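Local coordinates for protein particle-associated lyase (Acinetobacter bacteriophage AP22, PDB 4Y9V) that probably cleaves the capsular polysaccharide of Acinetobacter baumannii as a lyase of the phage tailspike, and binds a capsular saccharide, at residues A[152-157]-A[201-206]; A[171-176]-A[193-198]; A[254-259]-A[310-315]; A[136-141]-A[185-190]. One frame throughout, in Å; residues are numbered along the deposited sequence. Where two conformers were deposited one is given.

Contact 1. Residues A[152-157]-A[201-206]; sequences LVIYCT and IVILKV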
loop_
_atom_site.group_PDB
_atom_site.type_symbol
_atom_site.label_atom_id
_atom_site.label_comp_id
_atom_site.label_asym_id
_atom_site.label_seq_id
_atom_site.Cartn_x
_atom_site.Cartn_y
_atom_site.Cartn_z
ATOM N N LEU A 152 12.298 18.620 -21.635
ATOM C CA LEU A 152 13.643 19.117 -21.479
ATOM C C LEU A 152 14.392 18.249 -20.451
ATOM O O LEU A 152 13.798 17.631 -19.562
ATOM C CB LEU A 152 13.697 20.578 -21.008
ATOM C CG LEU A 152 12.901 21.567 -21.878
ATOM C CD1 LEU A 152 13.068 22.974 -21.277
ATOM C CD2 LEU A 152 13.322 21.543 -23.329
ATOM N N VAL A 153 15.709 18.246 -20.596
ATOM C CA VAL A 153 16.601 17.602 -19.634
ATOM C C VAL A 153 17.494 18.689 -19.051
ATOM O O VAL A 153 18.170 19.416 -19.775
ATOM C CB VAL A 153 17.489 16.531 -20.287
ATOM C CG1 VAL A 153 18.224 15.748 -19.201
ATOM C CG2 VAL A 153 16.690 15.602 -21.202
ATOM N N ILE A 154 17.504 18.783 -17.712
ATOM C CA ILE A 154 18.499 19.541 -16.989
ATOM C C ILE A 154 19.606 18.543 -16.673
ATOM O O ILE A 154 19.330 17.486 -16.118
ATOM C CB ILE A 154 17.898 20.107 -15.678
ATOM C CG1 ILE A 154 16.728 21.025 -15.944
ATOM C CG2 ILE A 154 18.988 20.777 -14.820
ATOM C CD1 ILE A 154 15.861 21.336 -14.727
ATOM N N TYR A 155 20.862 18.841 -17.021
ATOM C CA TYR A 155 21.930 17.862 -16.820
ATOM C C TYR A 155 23.228 18.551 -16.479
ATOM O O TYR A 155 23.647 19.484 -17.166
ATOM C CB TYR A 155 22.108 16.976 -18.083
ATOM C CG TYR A 155 23.066 15.821 -17.894
ATOM C CD1 TYR A 155 22.695 14.680 -17.199
ATOM C CD2 TYR A 155 24.358 15.885 -18.383
ATOM C CE1 TYR A 155 23.558 13.626 -17.004
ATOM C CE2 TYR A 155 25.237 14.818 -18.207
ATOM C CZ TYR A 155 24.847 13.690 -17.526
ATOM O OH TYR A 155 25.759 12.673 -17.383
ATOM N N CYS A 156 23.860 18.075 -15.411
ATOM C CA CYS A 156 25.198 18.554 -15.026
ATOM C C CYS A 156 26.250 17.621 -15.593
ATOM O O CYS A 156 26.269 16.443 -15.307
ATOM C CB CYS A 156 25.289 18.585 -13.512
ATOM S SG CYS A 156 26.909 19.162 -12.916
ATOM N N THR A 157 27.170 18.209 -16.397
ATOM C CA THR A 157 28.179 17.385 -17.054
ATOM C C THR A 157 29.345 17.008 -16.164
ATOM O O THR A 157 30.180 16.194 -16.567
ATOM C CB THR A 157 28.657 18.092 -18.342
ATOM O OG1 THR A 157 29.161 19.375 -18.027
ATOM C CG2 THR A 157 27.542 18.276 -19.351
ATOM N N ILE A 201 25.739 23.231 -16.158
ATOM C CA ILE A 201 24.359 22.762 -16.326
ATOM C C ILE A 201 23.869 23.062 -17.712
ATOM O O ILE A 201 23.710 24.222 -18.120
ATOM C CB ILE A 201 23.400 23.394 -15.302
ATOM C CG1 ILE A 201 23.894 23.370 -13.877
ATOM C CG2 ILE A 201 22.020 22.732 -15.443
ATOM C CD1 ILE A 201 24.189 21.980 -13.331
ATOM N N VAL A 202 23.646 22.024 -18.507
ATOM C CA VAL A 202 23.158 22.128 -19.859
ATOM C C VAL A 202 21.662 21.806 -19.853
ATOM O O VAL A 202 21.151 21.088 -18.991
ATOM C CB VAL A 202 23.925 21.248 -20.852
ATOM C CG1 VAL A 202 25.419 21.597 -20.776
ATOM C CG2 VAL A 202 23.708 19.772 -20.614
ATOM N N ILE A 203 20.969 22.349 -20.872
ATOM C CA ILE A 203 19.553 22.121 -21.090
ATOM C C ILE A 203 19.400 21.432 -22.463
ATOM O O ILE A 203 19.785 22.009 -23.485
ATOM C CB ILE A 203 18.744 23.416 -21.055
ATOM C CG1 ILE A 203 18.967 24.235 -19.776
ATOM C CG2 ILE A 203 17.266 23.140 -21.286
ATOM C CD1 ILE A 203 18.559 23.537 -18.485
ATOM N N LEU A 204 18.882 20.224 -22.444
ATOM C CA LEU A 204 18.626 19.441 -23.631
ATOM C C LEU A 204 17.134 19.477 -23.956
ATOM O O LEU A 204 16.309 19.564 -23.054
ATOM C CB LEU A 204 19.045 17.985 -23.479
ATOM C CG LEU A 204 20.381 17.735 -22.770
ATOM C CD1 LEU A 204 20.643 16.244 -22.614
ATOM C CD2 LEU A 204 21.539 18.426 -23.503
ATOM N N LYS A 205 16.802 19.342 -25.236
ATOM C CA LYS A 205 15.441 19.135 -25.677
ATOM C C LYS A 205 15.331 17.774 -26.319
ATOM O O LYS A 205 16.188 17.458 -27.186
ATOM C CB LYS A 205 15.029 20.255 -26.660
ATOM C CG LYS A 205 13.627 20.116 -27.183
ATOM C CD LYS A 205 13.147 21.332 -27.908
ATOM C CE LYS A 205 11.847 21.079 -28.663
ATOM N NZ LYS A 205 11.217 22.342 -29.119
ATOM N N VAL A 206 14.313 17.012 -25.969
ATOM C CA VAL A 206 14.124 15.648 -26.463
ATOM C C VAL A 206 13.055 15.602 -27.527
ATOM O O VAL A 206 12.004 16.196 -27.401
ATOM C CB VAL A 206 13.752 14.706 -25.289
ATOM C CG1 VAL A 206 13.632 13.268 -25.773
ATOM C CG2 VAL A 206 14.762 14.807 -24.155
#
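Val153 and Leu204 face each other as a hydrogen-bonded antiparallel pair, as do Tyr155 and Val202, and four backbone bonds join the two strands. Val153 N reaches Leu204 O at 2.9 Å with an N-H...O angle of 162°; the return bond from Leu204 N and the two between Tyr155 and Val202 are of similar length. Three of the carbonyl oxygens, Leu204 O, Val153 O and Tyr155 O, also take a CA-H...O contact, the shortest from Leu152 CA to Leu204 O at 3.1 Å.

Apolar contacts divide by face. On the face of Leu152, Ile154 and Cys156, Ile201 sends its two branches to different partners: CG2 meets Ile154 CG2 at 3.7 Å, while CD1 reaches Cys156 CB at 3.6 Å. Ile154 and Ile203 lie side by side, CG1 against CD1 at 4.0 Å. On the other face Val153 places CG2 anti to its carbonyl carbon, where it touches Val206 CG2 at 3.6 Å, and its CB rests on Leu204 CB. The Tyr155 ring leads away from Val202, and its OH is hydrogen-bonded to Arg170 NH1.

The strand axes run at 156° with a 4.5 Å closest approach, the geometry of a twisted antiparallel beta pair, here inside the Ig-like domain of the tailspike.

Contact 2. Residues A[171-176]-A[193-198]; sequences KGEFVE and DNYLTS
Lys171 and Glu173 both hold CG between the backbone N and the carbonyl carbon (chi1 66° and 59°), and each chain is extended from there toward the 193-198 loop. The Tyr195 ring slides past Lys171 in the opposite direction. The Lys171 aliphatic chain runs alongside the ring, CG lying 3.8 Å from Tyr195 CE1, and ends in a hydrogen bond from NZ to Asn194 O at 2.8 Å. Glu199, by a salt bridge, and water 1 are further partners of the ammonium.

At the other end of the ring, Tyr195 OH donates to Glu173 OE1 over 2.6 Å. The oxygen uses its anti lone pair and lies near the ring plane, while the carboxylate itself is turned 75° from it. Water 2 ties three groups together: it accepts from Gly172 N and donates to Tyr195 OH and, at 2.8 Å, to Asp193 OD2. The hydroxyl is therefore held by both a carboxylate and a water.

Strand 172-181, with Lys171 just before it, forms one side and is paired with strand 151-156, whose Ile154 also touches Tyr195; the 193-198 loop leads from strand 184-187 to strand 201-207, and the Tyr195 backbone hydrogen-bonds to that of Ile130.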
loop_
_atom_site.group_PDB
_atom_site.type_symbol
_atom_site.label_atom_id
_atom_site.label_comp_id
_atom_site.label_asym_id
_atom_site.label_seq_id
_atom_site.Cartn_x
_atom_site.Cartn_y
_atom_site.Cartn_z
ATOM N N LYS A 171 24.174 14.779 -11.723
ATOM C CA LYS A 171 22.835 15.268 -11.378
ATOM C C LYS A 171 22.103 15.779 -12.632
ATOM O O LYS A 171 22.701 16.217 -13.605
ATOM C CB LYS A 171 22.885 16.297 -10.262
ATOM C CG LYS A 171 23.573 17.596 -10.587
ATOM C CD LYS A 171 23.518 18.561 -9.413
ATOM C CE LYS A 171 24.211 19.878 -9.698
ATOM N NZ LYS A 171 24.194 20.743 -8.505
ATOM N N GLY A 172 20.773 15.740 -12.537
ATOM C CA GLY A 172 19.906 16.215 -13.593
ATOM C C GLY A 172 18.510 15.676 -13.389
ATOM O O GLY A 172 18.273 14.890 -12.473
ATOM N N GLU A 173 17.583 16.090 -14.245
ATOM C CA GLU A 173 16.222 15.584 -14.200
ATOM C C GLU A 173 15.502 15.939 -15.505
ATOM O O GLU A 173 15.946 16.808 -16.253
ATOM C CB GLU A 173 15.452 16.120 -12.973
ATOM C CG GLU A 173 15.334 17.628 -12.903
ATOM C CD GLU A 173 14.997 18.027 -11.470
ATOM O OE1 GLU A 173 15.926 17.994 -10.601
ATOM O OE2 GLU A 173 13.815 18.308 -11.163
ATOM N N PHE A 174 14.386 15.288 -15.729
ATOM C CA PHE A 174 13.505 15.585 -16.830
ATOM C C PHE A 174 12.384 16.504 -16.375
ATOM O O PHE A 174 11.853 16.323 -15.275
ATOM C CB PHE A 174 12.868 14.306 -17.378
ATOM C CG PHE A 174 13.836 13.273 -17.925
ATOM C CD1 PHE A 174 15.085 13.612 -18.418
ATOM C CD2 PHE A 174 13.451 11.930 -17.961
ATOM C CE1 PHE A 174 15.933 12.628 -18.944
ATOM C CE2 PHE A 174 14.303 10.954 -18.478
ATOM C CZ PHE A 174 15.536 11.322 -18.959
ATOM N N VAL A 175 12.014 17.475 -17.222
ATOM C CA VAL A 175 10.903 18.350 -16.949
ATOM C C VAL A 175 10.047 18.492 -18.220
ATOM O O VAL A 175 10.544 18.342 -19.328
ATOM C CB VAL A 175 11.315 19.742 -16.418
ATOM C CG1 VAL A 175 12.154 19.603 -15.141
ATOM C CG2 VAL A 175 12.056 20.547 -17.479
ATOM N N GLU A 176 8.780 18.820 -18.001
ATOM C CA GLU A 176 7.877 19.241 -19.074
ATOM C C GLU A 176 7.539 20.717 -18.888
ATOM O O GLU A 176 7.194 21.170 -17.807
ATOM C CB GLU A 176 6.602 18.406 -19.107
ATOM C CG GLU A 176 5.674 18.849 -20.231
ATOM C CD GLU A 176 4.492 17.937 -20.407
ATOM O OE1 GLU A 176 4.713 16.871 -20.980
ATOM O OE2 GLU A 176 3.406 18.292 -19.986
ATOM N N ASP A 193 16.402 18.594 -7.343
ATOM C CA ASP A 193 17.767 18.849 -6.907
ATOM C C ASP A 193 18.053 20.340 -7.040
ATOM O O ASP A 193 17.273 21.095 -7.594
ATOM C CB ASP A 193 18.758 17.970 -7.700
ATOM C CG ASP A 193 20.073 17.627 -7.028
ATOM O OD1 ASP A 193 20.367 18.198 -5.946
ATOM O OD2 ASP A 193 20.813 16.791 -7.610
ATOM N N ASN A 194 19.206 20.719 -6.471
ATOM C CA ASN A 194 19.759 22.047 -6.625
ATOM C C ASN A 194 20.650 22.086 -7.876
ATOM O O ASN A 194 21.442 21.160 -8.092
ATOM C CB ASN A 194 20.663 22.387 -5.431
ATOM C CG ASN A 194 19.875 22.381 -4.150
ATOM O OD1 ASN A 194 18.926 23.145 -3.988
ATOM N ND2 ASN A 194 20.231 21.504 -3.219
ATOM N N TYR A 195 20.558 23.164 -8.636
ATOM C CA TYR A 195 21.403 23.383 -9.813
ATOM C C TYR A 195 21.756 24.862 -9.855
ATOM O O TYR A 195 20.861 25.703 -9.753
ATOM C CB TYR A 195 20.716 22.994 -11.129
ATOM C CG TYR A 195 20.127 21.611 -11.158
ATOM C CD1 TYR A 195 20.852 20.486 -11.515
ATOM C CD2 TYR A 195 18.795 21.407 -10.786
ATOM C CE1 TYR A 195 20.260 19.234 -11.516
ATOM C CE2 TYR A 195 18.209 20.169 -10.791
ATOM C CZ TYR A 195 18.949 19.056 -11.169
ATOM O OH TYR A 195 18.416 17.793 -11.179
ATOM N N LEU A 196 23.031 25.177 -10.000
ATOM C CA LEU A 196 23.488 26.576 -9.982
ATOM C C LEU A 196 23.909 27.044 -11.359
ATOM O O LEU A 196 24.530 26.293 -12.124
ATOM C CB LEU A 196 24.676 26.742 -9.040
ATOM C CG LEU A 196 24.427 26.262 -7.602
ATOM C CD1 LEU A 196 25.733 26.368 -6.797
ATOM C CD2 LEU A 196 23.249 26.964 -6.924
ATOM N N THR A 197 23.686 28.319 -11.637
ATOM C CA THR A 197 24.135 28.937 -12.868
ATOM C C THR A 197 25.611 28.667 -13.099
ATOM O O THR A 197 26.030 28.404 -14.229
ATOM C CB THR A 197 23.924 30.452 -12.841
ATOM O OG1 THR A 197 24.573 31.042 -11.697
ATOM C CG2 THR A 197 22.431 30.693 -12.746
ATOM N N SER A 198 26.362 28.811 -11.984
ATOM C CA SER A 198 27.788 28.690 -11.974
ATOM C C SER A 198 28.309 27.304 -12.297
ATOM O O SER A 198 29.511 27.139 -12.580
ATOM C CB SER A 198 28.331 29.112 -10.575
ATOM O OG SER A 198 27.897 28.225 -9.556
HETATM O O HOH W 1 23.189 19.243 -5.862
HETATM O O HOH W 2 19.496 15.470 -9.712
#

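Contact 3. Residues A[254-259]-A[310-315]; sequences LRRCFN and LGCVPC
Arg256 and Cys312 bring the end of strand 250-255 of the pectin lyase-like beta-helix against a loop whose Cys312 is the centre of an inverse gamma turn. Their CA atoms are 6.4 Å apart, the nearest across the two segments, and the arginine side chains reach across to loop carbonyls and to the Cys312 sulfur.

The polar part is a single weak hydrogen bond: Arg256 NH1 lies 2.9 Å from Leu310 O, but the N-H...O angle is only 128°, although the oxygen sits at the edge of the guanidinium, in its plane. The chain of Arg256 bends at chi3 (-59°), which sets NE, and NE is held by a salt bridge to Asp232. Asp232 also pairs with Arg255, whose NH1 lies 3.2 Å above the Arg256 guanidinium plane, toward its rim, and whose NH2 bridges to Asp307 and Asp309. Asp307 lines the glycan pocket, so these carboxylates link the contact to the saccharide site and would offset the charge of the two close guanidiniums.

Van der Waals contacts complete the joint. Arg256 CD lies 3.5 Å from Gly311 O, with CG slightly farther from the same oxygen. Arg255 is extended from CG to NE, and Cys312 SG lies oblique to its guanidinium, the closest approach being Arg255 NH2 to Cys312 SG, 3.7 Å.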
loop_
_atom_site.group_PDB
_atom_site.type_symbol
_atom_site.label_atom_id
_atom_site.label_comp_id
_atom_site.label_asym_id
_atom_site.label_seq_id
_atom_site.Cartn_x
_atom_site.Cartn_y
_atom_site.Cartn_z
ATOM N N LEU A 254 15.155 0.014 -20.650
ATOM C CA LEU A 254 14.405 1.261 -20.850
ATOM C C LEU A 254 15.373 2.367 -20.396
ATOM O O LEU A 254 15.762 2.348 -19.226
ATOM C CB LEU A 254 13.135 1.359 -20.035
ATOM C CG LEU A 254 12.001 0.369 -20.285
ATOM C CD1 LEU A 254 11.814 0.085 -21.764
ATOM C CD2 LEU A 254 12.222 -0.957 -19.592
ATOM N N ARG A 255 15.760 3.253 -21.317
ATOM C CA ARG A 255 16.814 4.222 -21.062
ATOM C C ARG A 255 16.301 5.629 -21.314
ATOM O O ARG A 255 15.734 5.908 -22.363
ATOM C CB ARG A 255 18.015 3.923 -21.965
ATOM C CG ARG A 255 19.212 4.848 -21.769
ATOM C CD ARG A 255 20.422 4.287 -22.466
ATOM N NE ARG A 255 21.650 5.043 -22.271
ATOM C CZ ARG A 255 22.300 5.729 -23.207
ATOM N NH1 ARG A 255 21.768 5.998 -24.364
ATOM N NH2 ARG A 255 23.516 6.173 -22.914
ATOM N N ARG A 256 16.514 6.529 -20.361
ATOM C CA ARG A 256 16.130 7.925 -20.559
ATOM C C ARG A 256 14.658 8.022 -21.001
ATOM O O ARG A 256 14.305 8.798 -21.875
ATOM C CB ARG A 256 17.065 8.667 -21.512
ATOM C CG ARG A 256 18.513 8.728 -20.982
ATOM C CD ARG A 256 19.469 9.486 -21.899
ATOM N NE ARG A 256 19.517 8.873 -23.229
ATOM C CZ ARG A 256 20.354 9.237 -24.164
ATOM N NH1 ARG A 256 21.289 10.140 -23.965
ATOM N NH2 ARG A 256 20.263 8.663 -25.359
ATOM N N CYS A 257 13.808 7.241 -20.335
ATOM C CA CYS A 257 12.381 7.244 -20.593
ATOM C C CYS A 257 11.650 7.955 -19.433
ATOM O O CYS A 257 12.145 8.027 -18.311
ATOM C CB CYS A 257 11.827 5.849 -20.835
ATOM S SG CYS A 257 12.371 5.109 -22.405
ATOM N N PHE A 258 10.464 8.464 -19.765
ATOM C CA PHE A 258 9.772 9.431 -18.908
ATOM C C PHE A 258 8.284 9.111 -18.935
ATOM O O PHE A 258 7.648 9.229 -19.993
ATOM C CB PHE A 258 10.061 10.825 -19.466
ATOM C CG PHE A 258 9.624 12.052 -18.697
ATOM C CD1 PHE A 258 9.362 12.067 -17.336
ATOM C CD2 PHE A 258 9.555 13.270 -19.361
ATOM C CE1 PHE A 258 9.054 13.242 -16.696
ATOM C CE2 PHE A 258 9.284 14.455 -18.724
ATOM C CZ PHE A 258 9.029 14.439 -17.372
ATOM N N ASN A 259 7.733 8.712 -17.804
ATOM C CA ASN A 259 6.285 8.376 -17.682
ATOM C C ASN A 259 5.947 7.106 -18.462
ATOM O O ASN A 259 5.443 7.140 -19.581
ATOM C CB ASN A 259 5.381 9.515 -18.110
ATOM C CG ASN A 259 5.788 10.843 -17.508
ATOM O OD1 ASN A 259 5.872 11.785 -18.336
ATOM N ND2 ASN A 259 5.973 10.949 -16.283
ATOM N N LEU A 310 25.575 11.877 -21.904
ATOM C CA LEU A 310 24.817 13.111 -21.791
ATOM C C LEU A 310 23.325 12.794 -21.664
ATOM O O LEU A 310 22.769 12.077 -22.487
ATOM C CB LEU A 310 25.111 13.950 -23.038
ATOM C CG LEU A 310 24.495 15.339 -23.060
ATOM C CD1 LEU A 310 25.153 16.197 -21.998
ATOM C CD2 LEU A 310 24.688 15.994 -24.414
ATOM N N GLY A 311 22.677 13.371 -20.636
ATOM C CA GLY A 311 21.263 13.138 -20.413
ATOM C C GLY A 311 20.909 11.953 -19.527
ATOM O O GLY A 311 19.728 11.740 -19.249
ATOM N N CYS A 312 21.917 11.200 -19.079
ATOM C CA CYS A 312 21.688 10.046 -18.209
ATOM C C CYS A 312 21.482 10.511 -16.750
ATOM O O CYS A 312 22.359 10.437 -15.900
ATOM C CB CYS A 312 22.842 9.074 -18.339
ATOM S SG CYS A 312 22.824 8.174 -19.927
ATOM N N VAL A 313 20.275 11.002 -16.504
ATOM C CA VAL A 313 19.867 11.570 -15.224
ATOM C C VAL A 313 19.737 10.471 -14.159
ATOM O O VAL A 313 19.544 9.295 -14.470
ATOM C CB VAL A 313 18.511 12.294 -15.391
ATOM C CG1 VAL A 313 18.651 13.500 -16.320
ATOM C CG2 VAL A 313 17.406 11.364 -15.848
ATOM N N PRO A 314 19.725 10.872 -12.878
ATOM C CA PRO A 314 19.343 9.925 -11.820
ATOM C C PRO A 314 17.956 9.348 -12.086
ATOM O O PRO A 314 17.097 9.999 -12.669
ATOM C CB PRO A 314 19.351 10.798 -10.557
ATOM C CG PRO A 314 20.353 11.895 -10.877
ATOM C CD PRO A 314 20.074 12.202 -12.350
ATOM N N CYS A 315 17.746 8.131 -11.601
ATOM C CA CYS A 315 16.405 7.548 -11.640
ATOM C C CYS A 315 15.586 8.072 -10.451
ATOM O O CYS A 315 16.075 8.140 -9.331
ATOM C CB CYS A 315 16.419 6.029 -11.493
ATOM S SG CYS A 315 17.200 5.177 -12.895
#

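Contact 4. Residues A[136-141]-A[185-190]; sequences QSFDVA and VKFFGR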
loop_
_atom_site.group_PDB
_atom_site.type_symbol
_atom_site.label_atom_id
_atom_site.label_comp_id
_atom_site.label_asym_id
_atom_site.label_seq_id
_atom_site.Cartn_x
_atom_site.Cartn_y
_atom_site.Cartn_z
ATOM N N GLN A 136 9.845 25.921 -9.400
ATOM C CA GLN A 136 8.998 25.437 -10.493
ATOM C C GLN A 136 9.286 26.213 -11.778
ATOM O O GLN A 136 8.499 26.146 -12.727
ATOM C CB GLN A 136 7.518 25.465 -10.162
ATOM C CG GLN A 136 6.951 26.861 -9.926
ATOM C CD GLN A 136 5.506 26.809 -9.462
ATOM O OE1 GLN A 136 4.617 26.414 -10.227
ATOM N NE2 GLN A 136 5.247 27.122 -8.226
ATOM N N SER A 137 10.401 26.927 -11.823
ATOM C CA SER A 137 10.796 27.665 -13.007
ATOM C C SER A 137 12.300 27.864 -12.946
ATOM O O SER A 137 12.941 27.759 -11.910
ATOM C CB SER A 137 10.117 29.032 -13.116
ATOM O OG SER A 137 10.478 29.819 -11.961
ATOM N N PHE A 138 12.846 28.223 -14.130
ATOM C CA PHE A 138 14.259 28.570 -14.228
ATOM C C PHE A 138 14.401 29.447 -15.478
ATOM O O PHE A 138 13.663 29.303 -16.457
ATOM C CB PHE A 138 15.178 27.359 -14.290
ATOM C CG PHE A 138 14.882 26.365 -15.381
ATOM C CD1 PHE A 138 14.003 25.322 -15.166
ATOM C CD2 PHE A 138 15.502 26.440 -16.633
ATOM C CE1 PHE A 138 13.745 24.381 -16.117
ATOM C CE2 PHE A 138 15.215 25.499 -17.610
ATOM C CZ PHE A 138 14.324 24.462 -17.380
ATOM N N ASP A 139 15.417 30.296 -15.449
ATOM C CA ASP A 139 15.780 31.067 -16.616
ATOM C C ASP A 139 16.834 30.269 -17.405
ATOM O O ASP A 139 17.616 29.511 -16.843
ATOM C CB ASP A 139 16.388 32.411 -16.211
ATOM C CG ASP A 139 15.414 33.316 -15.533
ATOM O OD1 ASP A 139 14.155 33.092 -15.613
ATOM O OD2 ASP A 139 15.881 34.256 -14.822
ATOM N N VAL A 140 16.840 30.522 -18.711
ATOM C CA VAL A 140 17.823 29.949 -19.624
ATOM C C VAL A 140 18.524 31.082 -20.358
ATOM O O VAL A 140 18.042 32.201 -20.445
ATOM C CB VAL A 140 17.199 28.954 -20.619
ATOM C CG1 VAL A 140 16.654 27.735 -19.861
ATOM C CG2 VAL A 140 16.120 29.618 -21.444
ATOM N N ALA A 141 19.655 30.735 -20.985
ATOM C CA ALA A 141 20.354 31.689 -21.835
ATOM C C ALA A 141 19.580 31.932 -23.151
ATOM O O ALA A 141 19.744 33.028 -23.715
ATOM C CB ALA A 141 21.758 31.238 -22.090
ATOM N N VAL A 185 11.466 29.797 -18.114
ATOM C CA VAL A 185 10.784 28.536 -18.374
ATOM C C VAL A 185 10.097 28.085 -17.096
ATOM O O VAL A 185 10.783 27.802 -16.098
ATOM C CB VAL A 185 11.793 27.489 -18.835
ATOM C CG1 VAL A 185 11.101 26.146 -19.098
ATOM C CG2 VAL A 185 12.532 27.975 -20.082
ATOM N N LYS A 186 8.765 28.052 -17.085
ATOM C CA LYS A 186 8.032 27.453 -15.964
ATOM C C LYS A 186 7.788 26.007 -16.326
ATOM O O LYS A 186 7.389 25.728 -17.488
ATOM C CB LYS A 186 6.728 28.212 -15.729
ATOM C CG LYS A 186 6.005 27.796 -14.463
ATOM C CD LYS A 186 4.800 28.664 -14.149
ATOM C CE LYS A 186 4.193 28.347 -12.790
ATOM N NZ LYS A 186 3.030 29.182 -12.470
ATOM N N PHE A 187 8.023 25.089 -15.405
ATOM C CA PHE A 187 7.848 23.662 -15.670
ATOM C C PHE A 187 6.865 23.088 -14.657
ATOM O O PHE A 187 6.631 23.638 -13.594
ATOM C CB PHE A 187 9.194 22.911 -15.683
ATOM C CG PHE A 187 9.943 22.907 -14.363
ATOM C CD1 PHE A 187 10.834 23.900 -14.025
ATOM C CD2 PHE A 187 9.735 21.869 -13.452
ATOM C CE1 PHE A 187 11.525 23.863 -12.824
ATOM C CE2 PHE A 187 10.406 21.824 -12.275
ATOM C CZ PHE A 187 11.296 22.829 -11.953
ATOM N N PHE A 188 6.291 21.932 -15.009
ATOM C CA PHE A 188 5.363 21.259 -14.131
ATOM C C PHE A 188 6.102 20.545 -13.004
ATOM O O PHE A 188 7.118 19.854 -13.216
ATOM C CB PHE A 188 4.517 20.262 -14.924
ATOM C CG PHE A 188 3.480 20.951 -15.771
ATOM C CD1 PHE A 188 2.357 21.499 -15.205
ATOM C CD2 PHE A 188 3.627 21.036 -17.157
ATOM C CE1 PHE A 188 1.380 22.118 -15.984
ATOM C CE2 PHE A 188 2.670 21.648 -17.935
ATOM C CZ PHE A 188 1.525 22.176 -17.345
ATOM N N GLY A 189 5.587 20.661 -11.802
ATOM C CA GLY A 189 6.209 20.010 -10.653
ATOM C C GLY A 189 7.237 20.895 -9.997
ATOM O O GLY A 189 7.250 22.101 -10.155
ATOM N N ARG A 190 8.096 20.241 -9.189
ATOM C CA ARG A 190 9.072 20.958 -8.405
ATOM C C ARG A 190 10.426 20.297 -8.619
ATOM O O ARG A 190 10.545 19.076 -8.835
ATOM C CB ARG A 190 8.719 20.990 -6.885
ATOM C CG ARG A 190 7.351 21.584 -6.604
ATOM C CD ARG A 190 7.306 23.095 -6.924
ATOM N NE ARG A 190 5.982 23.667 -6.635
ATOM C CZ ARG A 190 4.937 23.656 -7.473
ATOM N NH1 ARG A 190 5.048 23.143 -8.680
ATOM N NH2 ARG A 190 3.788 24.159 -7.079
HETATM O O HOH W 3 2.299 25.178 -9.352
HETATM O O HOH W 4 4.400 24.833 -12.487
#
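Gln136 and Arg190 lie side by side, pointing the same way, and the glutamine can be followed outward. Its CB, 3.4 Å from Gly189 O, starts a chain whose CG stands between the backbone N and the carbonyl carbon (chi1 64°). CD then lies 3.8 Å from Arg190 CZ. At the tip the amide stacks on the guanidinium, planes 24° apart, with NE2 3.5 Å above the guanidinium plane and over its centre. Water 4 donates to OE1 and to Phe187 O; water 3 accepts from Arg190 NH2 and lies within bonding distance of OE1, though other acceptors compete for its protons. OE1 also touches Lys186 CE at 3.2 Å. Arg190 is steadied from within its own segment, NH1 donating to Gly189 O.

Behind this tip the strands pair antiparallel. Phe187 N bonds to Gln136 O, and Phe138 and Val185 exchange two bonds, that from Val185 N to Phe138 O being 2.8 Å. The Phe187 ring takes Gln136 CA over one face in a CH-pi contact, 4.0 Å to the centroid. Phe138 receives Val185 CB over a face and meets Phe187 obliquely, CE1 to CD1 at 3.6 Å.

Lys186 NZ forms a salt bridge to Glu328 of the second subunit. The chemistry thus separates: buried aromatic carbon beneath the strands, and at the Gln136 end a hydrated polar stack beside the trimer interface, the amide oxygen met by water.

In the fold
Contacts 4, 1 and 2 lie within one Ig-like domain, while contact 3 belongs to the pectin lyase-like region that follows in sequence. Along the chain, contact 2 is nested in the loop closed by contact 1, and contact 4 alternates with both. Strand 172-181 lies between strands 151-156 and 184-187, connecting contacts 1, 2 and 4, whose centres are 8 to 12 Å apart. Contact 3 lies about 11 Å from contact 1 and about 14 Å from contact 2, centre to centre; Val313 touches Val153 and Phe174. Contacts 3 and 4 do not touch. The Ig-like domain thus packs on the beta-helix close to the glycan pocket, and residues of contacts 2, 3 and 4 reach a neighbouring subunit.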